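Local coordinates for protein clan CA, family C40, NlpC/P60 superfamily cysteine peptidase (Trichomonas vaginalis, PDB 6BIO) that is probably a cysteine peptidase of the NlpC/P60 family, a peptidoglycan hydrolase that the protozoan directs against bacteria, at residues Y46-H55 with Q187-H198. Sequence-based numbering, arbitrary orientation.
Sequences YWLYFDYYVH and QWAYNRLDIFMH
Arg-192 lies flat against Tyr-53, guanidinium and ring planes 3° apart and Arg-192 CZ 3.6 Å from the ring centroid, a cation-pi stack. Trp-188 covers the opposite guanidinium face with NE1, while the edge turns to Asp-51: NH1 and NH2 converge end-on on Asp-51 O (2.9 Å from NH1), and NH2 also forms a salt bridge with Asp-51 OD2. A sharp bend at chi2 (-59°) folds the arginine back over the Trp-188 indole, between the two aromatics. Next to it, Asn-191 grips the Tyr-53 backbone with both ends of its amide, much as a neighbouring strand would. With CG anti to the backbone N (chi1 177°), its OD1 takes Tyr-53 N on a lone pair, almost straight, at 2.9 Å, and ND2 returns a bond to Tyr-53 O. The same amide stacks over Tyr-52, and Tyr-52 OH donates to Gln-187 OE1 (2.6 Å) near the ring plane. Gln-187 NE2 in turn binds Met-197 O and a water on Trp-47 O.

Such contacts join two domains: the type II turn between strands 46-49 and 53-60, in the N-terminal beta domain, meets the end of helix 182-191 in the NlpC/P60 peptidase domain. A Schellman motif closes that helix, and the OD2 of its positive-phi residue, Asp-194, accepts a nearly straight bond from His-55 NE2 (2.7 Å), which comes from the syn side but tilted well out of the carboxylate plane. Asp-119 holds the ring's ND1, which probably favours a protonated imidazole. At the other end, Phe-196 CZ sits over one face of Tyr-46, 3.9 Å from its CZ, and the His-198 edge approaches Tyr-46 CD2; Glu-71 binds the tyrosine hydroxyl.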
loop_
_atom_site.group_PDB
_atom_site.type_symbol
_atom_site.label_atom_id
_atom_site.label_comp_id
_atom_site.label_asym_id
_atom_site.label_seq_id
_atom_site.Cartn_x
_atom_site.Cartn_y
_atom_site.Cartn_z
ATOM N N TYR A 46 -4.716 10.242 12.553
ATOM C CA TYR A 46 -5.376 10.300 11.256
ATOM C C TYR A 46 -6.477 9.236 11.325
ATOM O O TYR A 46 -6.851 8.807 12.415
ATOM C CB TYR A 46 -4.365 10.119 10.088
ATOM C CG TYR A 46 -3.327 9.017 10.257
ATOM C CD1 TYR A 46 -3.681 7.669 10.219
ATOM C CD2 TYR A 46 -1.981 9.346 10.476
ATOM C CE1 TYR A 46 -2.713 6.689 10.362
ATOM C CE2 TYR A 46 -1.016 8.363 10.643
ATOM C CZ TYR A 46 -1.390 7.038 10.609
ATOM O OH TYR A 46 -0.514 5.984 10.776
ATOM N N TRP A 47 -6.988 8.806 10.175
ATOM C CA TRP A 47 -7.929 7.720 10.050
ATOM C C TRP A 47 -7.393 6.721 9.041
ATOM O O TRP A 47 -6.523 7.023 8.231
ATOM C CB TRP A 47 -9.270 8.224 9.508
ATOM C CG TRP A 47 -10.051 9.135 10.424
ATOM C CD1 TRP A 47 -11.185 8.795 11.127
ATOM C CD2 TRP A 47 -9.826 10.518 10.710
ATOM N NE1 TRP A 47 -11.680 9.875 11.816
ATOM C CE2 TRP A 47 -10.869 10.950 11.583
ATOM C CE3 TRP A 47 -8.864 11.444 10.311
ATOM C CZ2 TRP A 47 -10.947 12.269 12.078
ATOM C CZ3 TRP A 47 -8.956 12.764 10.799
ATOM C CH2 TRP A 47 -9.984 13.149 11.673
ATOM N N LEU A 48 -7.936 5.510 9.094
ATOM C CA LEU A 48 -7.790 4.563 7.997
ATOM C C LEU A 48 -9.174 4.220 7.459
ATOM O O LEU A 48 -10.179 4.534 8.093
ATOM C CB LEU A 48 -7.021 3.297 8.396
ATOM C CG LEU A 48 -5.563 3.518 8.745
ATOM C CD1 LEU A 48 -4.961 2.205 9.221
ATOM C CD2 LEU A 48 -4.776 4.118 7.595
ATOM N N TYR A 49 -9.220 3.607 6.261
ATOM C CA TYR A 49 -10.434 3.613 5.438
ATOM C C TYR A 49 -10.849 2.223 4.959
ATOM O O TYR A 49 -10.028 1.319 4.804
ATOM C CB TYR A 49 -10.275 4.593 4.258
ATOM C CG TYR A 49 -10.029 5.984 4.756
ATOM C CD1 TYR A 49 -11.063 6.752 5.248
ATOM C CD2 TYR A 49 -8.735 6.484 4.871
ATOM C CE1 TYR A 49 -10.854 8.020 5.744
ATOM C CE2 TYR A 49 -8.505 7.709 5.402
ATOM C CZ TYR A 49 -9.559 8.491 5.845
ATOM O OH TYR A 49 -9.327 9.751 6.379
ATOM N N PHE A 50 -12.146 2.113 4.688
ATOM C CA PHE A 50 -12.749 0.880 4.218
ATOM C C PHE A 50 -11.978 0.286 3.051
ATOM O O PHE A 50 -11.601 0.990 2.107
ATOM C CB PHE A 50 -14.178 1.207 3.781
ATOM C CG PHE A 50 -14.910 0.041 3.205
ATOM C CD1 PHE A 50 -15.298 -1.030 3.994
ATOM C CD2 PHE A 50 -15.140 0.003 1.852
ATOM C CE1 PHE A 50 -15.924 -2.100 3.399
ATOM C CE2 PHE A 50 -15.823 -1.076 1.263
ATOM C CZ PHE A 50 -16.184 -2.122 2.028
ATOM N N ASP A 51 -11.739 -1.028 3.110
ATOM C CA ASP A 51 -11.134 -1.819 2.048
ATOM C C ASP A 51 -9.645 -1.573 1.867
ATOM O O ASP A 51 -9.075 -2.094 0.923
ATOM C CB ASP A 51 -11.909 -1.709 0.739
ATOM C CG ASP A 51 -11.697 -2.885 -0.191
ATOM O OD1 ASP A 51 -11.791 -4.036 0.271
ATOM O OD2 ASP A 51 -11.498 -2.669 -1.396
ATOM N N TYR A 52 -9.010 -0.830 2.777
ATOM C CA TYR A 52 -7.560 -0.804 2.824
ATOM C C TYR A 52 -7.040 -2.133 3.357
ATOM O O TYR A 52 -7.673 -2.791 4.183
ATOM C CB TYR A 52 -7.075 0.341 3.731
ATOM C CG TYR A 52 -7.052 1.741 3.107
ATOM C CD1 TYR A 52 -7.731 2.028 1.923
ATOM C CD2 TYR A 52 -6.334 2.775 3.712
ATOM C CE1 TYR A 52 -7.703 3.291 1.381
ATOM C CE2 TYR A 52 -6.309 4.031 3.159
ATOM C CZ TYR A 52 -6.985 4.292 1.998
ATOM O OH TYR A 52 -6.958 5.548 1.453
ATOM N N TYR A 53 -5.848 -2.496 2.892
ATOM C CA TYR A 53 -5.137 -3.680 3.357
ATOM C C TYR A 53 -4.008 -3.272 4.306
ATOM O O TYR A 53 -3.312 -2.273 4.084
ATOM C CB TYR A 53 -4.581 -4.463 2.159
ATOM C CG TYR A 53 -5.587 -4.897 1.114
ATOM C CD1 TYR A 53 -6.921 -5.008 1.381
ATOM C CD2 TYR A 53 -5.148 -5.182 -0.154
ATOM C CE1 TYR A 53 -7.813 -5.412 0.390
ATOM C CE2 TYR A 53 -6.015 -5.622 -1.145
ATOM C CZ TYR A 53 -7.340 -5.721 -0.859
ATOM O OH TYR A 53 -8.211 -6.142 -1.857
ATOM N N VAL A 54 -3.816 -4.084 5.346
ATOM C CA VAL A 54 -2.782 -3.843 6.344
ATOM C C VAL A 54 -2.131 -5.170 6.706
ATOM O O VAL A 54 -2.691 -6.244 6.481
ATOM C CB VAL A 54 -3.331 -3.159 7.618
ATOM C CG1 VAL A 54 -3.982 -1.858 7.261
ATOM C CG2 VAL A 54 -4.275 -4.078 8.362
ATOM N N HIS A 55 -0.978 -5.065 7.382
ATOM C CA HIS A 55 -0.485 -6.140 8.194
ATOM C C HIS A 55 -0.928 -5.901 9.632
ATOM O O HIS A 55 -1.022 -4.759 10.091
ATOM C CB HIS A 55 1.043 -6.203 8.223
ATOM C CG HIS A 55 1.699 -6.176 6.873
ATOM N ND1 HIS A 55 2.154 -7.296 6.203
ATOM C CD2 HIS A 55 2.001 -5.124 6.088
ATOM C CE1 HIS A 55 2.675 -6.925 5.047
ATOM N NE2 HIS A 55 2.624 -5.609 4.967
ATOM N N GLN A 187 -3.746 7.796 -1.910
ATOM C CA GLN A 187 -3.462 6.965 -0.747
ATOM C C GLN A 187 -3.896 5.529 -1.001
ATOM O O GLN A 187 -3.175 4.586 -0.655
ATOM C CB GLN A 187 -4.124 7.536 0.495
ATOM C CG GLN A 187 -3.742 6.777 1.769
ATOM C CD GLN A 187 -4.489 7.239 2.990
ATOM O OE1 GLN A 187 -5.725 7.259 3.024
ATOM N NE2 GLN A 187 -3.755 7.585 4.026
ATOM N N TRP A 188 -5.059 5.349 -1.634
ATOM C CA TRP A 188 -5.537 4.016 -1.970
ATOM C C TRP A 188 -4.529 3.288 -2.860
ATOM O O TRP A 188 -4.223 2.101 -2.661
ATOM C CB TRP A 188 -6.915 4.129 -2.657
ATOM C CG TRP A 188 -7.299 2.809 -3.282
ATOM C CD1 TRP A 188 -7.836 1.740 -2.671
ATOM C CD2 TRP A 188 -7.023 2.406 -4.629
ATOM N NE1 TRP A 188 -7.915 0.683 -3.556
ATOM C CE2 TRP A 188 -7.414 1.065 -4.758
ATOM C CE3 TRP A 188 -6.491 3.057 -5.743
ATOM C CZ2 TRP A 188 -7.288 0.369 -5.960
ATOM C CZ3 TRP A 188 -6.368 2.353 -6.912
ATOM C CH2 TRP A 188 -6.738 1.016 -6.999
ATOM N N ALA A 189 -4.071 3.947 -3.924
ATOM C CA ALA A 189 -3.206 3.264 -4.880
ATOM C C ALA A 189 -1.955 2.755 -4.175
ATOM O O ALA A 189 -1.504 1.625 -4.388
ATOM C CB ALA A 189 -2.840 4.193 -6.038
ATOM N N TYR A 190 -1.345 3.606 -3.339
ATOM C CA TYR A 190 -0.150 3.167 -2.626
ATOM C C TYR A 190 -0.457 2.141 -1.536
ATOM O O TYR A 190 0.370 1.251 -1.274
ATOM C CB TYR A 190 0.685 4.383 -2.154
ATOM C CG TYR A 190 1.573 4.852 -3.296
ATOM C CD1 TYR A 190 2.745 4.180 -3.543
ATOM C CD2 TYR A 190 1.223 5.898 -4.129
ATOM C CE1 TYR A 190 3.538 4.512 -4.595
ATOM C CE2 TYR A 190 2.020 6.239 -5.205
ATOM C CZ TYR A 190 3.204 5.566 -5.408
ATOM O OH TYR A 190 4.032 5.865 -6.466
ATOM N N ASN A 191 -1.663 2.162 -0.967
ATOM C CA ASN A 191 -2.066 1.112 -0.035
ATOM C C ASN A 191 -1.951 -0.249 -0.709
ATOM O O ASN A 191 -1.505 -1.220 -0.094
ATOM C CB ASN A 191 -3.499 1.328 0.440
ATOM C CG ASN A 191 -3.933 0.201 1.359
ATOM O OD1 ASN A 191 -4.611 -0.747 0.954
ATOM N ND2 ASN A 191 -3.493 0.265 2.595
ATOM N N ARG A 192 -2.338 -0.339 -1.983
ATOM C CA ARG A 192 -2.271 -1.601 -2.711
ATOM C C ARG A 192 -0.856 -2.053 -3.033
ATOM O O ARG A 192 -0.659 -3.212 -3.439
ATOM C CB ARG A 192 -3.098 -1.453 -3.967
ATOM C CG ARG A 192 -4.618 -1.394 -3.732
ATOM C CD ARG A 192 -5.138 -2.615 -3.055
ATOM N NE ARG A 192 -6.585 -2.704 -2.988
ATOM C CZ ARG A 192 -7.323 -2.450 -1.923
ATOM N NH1 ARG A 192 -6.798 -1.973 -0.829
ATOM N NH2 ARG A 192 -8.621 -2.682 -1.964
ATOM N N LEU A 193 0.141 -1.200 -2.813
ATOM C CA LEU A 193 1.560 -1.529 -2.912
ATOM C C LEU A 193 2.220 -1.591 -1.545
ATOM O O LEU A 193 3.455 -1.666 -1.443
ATOM C CB LEU A 193 2.258 -0.479 -3.786
ATOM C CG LEU A 193 1.695 -0.428 -5.219
ATOM C CD1 LEU A 193 2.277 0.739 -5.987
ATOM C CD2 LEU A 193 1.945 -1.732 -6.007
ATOM N N ASP A 194 1.423 -1.581 -0.479
ATOM C CA ASP A 194 1.947 -1.668 0.881
ATOM C C ASP A 194 2.908 -0.522 1.172
ATOM O O ASP A 194 3.909 -0.700 1.864
ATOM C CB ASP A 194 2.579 -3.034 1.159
ATOM C CG ASP A 194 2.799 -3.337 2.645
ATOM O OD1 ASP A 194 2.112 -2.769 3.512
ATOM O OD2 ASP A 194 3.674 -4.212 2.869
ATOM N N ILE A 195 2.538 0.674 0.699
ATOM C CA ILE A 195 3.331 1.877 0.913
ATOM C C ILE A 195 2.375 2.902 1.520
ATOM O O ILE A 195 1.304 3.158 0.964
ATOM C CB ILE A 195 3.929 2.393 -0.412
ATOM C CG1 ILE A 195 4.965 1.400 -0.900
ATOM C CG2 ILE A 195 4.500 3.804 -0.215
ATOM C CD1 ILE A 195 5.343 1.666 -2.367
ATOM N N PHE A 196 2.760 3.503 2.644
ATOM C CA PHE A 196 1.911 4.504 3.277
ATOM C C PHE A 196 2.180 5.896 2.759
ATOM O O PHE A 196 3.326 6.356 2.713
ATOM C CB PHE A 196 2.168 4.524 4.776
ATOM C CG PHE A 196 1.240 5.445 5.509
ATOM C CD1 PHE A 196 -0.054 5.068 5.800
ATOM C CD2 PHE A 196 1.660 6.711 5.909
ATOM C CE1 PHE A 196 -0.917 5.912 6.462
ATOM C CE2 PHE A 196 0.778 7.565 6.561
ATOM C CZ PHE A 196 -0.515 7.154 6.840
ATOM N N MET A 197 1.118 6.601 2.455
ATOM C CA MET A 197 1.174 8.054 2.423
ATOM C C MET A 197 -0.008 8.547 3.223
ATOM O O MET A 197 -0.983 7.819 3.409
ATOM C CB MET A 197 1.187 8.685 1.059
ATOM C CG MET A 197 -0.024 8.418 0.250
ATOM S SD MET A 197 -0.139 9.351 -1.350
ATOM C CE MET A 197 1.254 8.711 -2.191
ATOM N N HIS A 198 0.065 9.814 3.653
ATOM C CA HIS A 198 -1.016 10.429 4.397
ATOM C C HIS A 198 -2.202 10.691 3.485
ATOM O O HIS A 198 -2.150 10.509 2.264
ATOM C CB HIS A 198 -0.514 11.700 5.090
ATOM C CG HIS A 198 0.313 11.405 6.302
ATOM N ND1 HIS A 198 -0.240 10.989 7.496
ATOM C CD2 HIS A 198 1.661 11.394 6.483
ATOM C CE1 HIS A 198 0.723 10.764 8.366
ATOM N NE2 HIS A 198 1.882 11.006 7.784
HETATM O O HOH W 1 -4.700 8.477 6.717
HETATM O O HOH W 2 -0.666 -3.324 3.388
#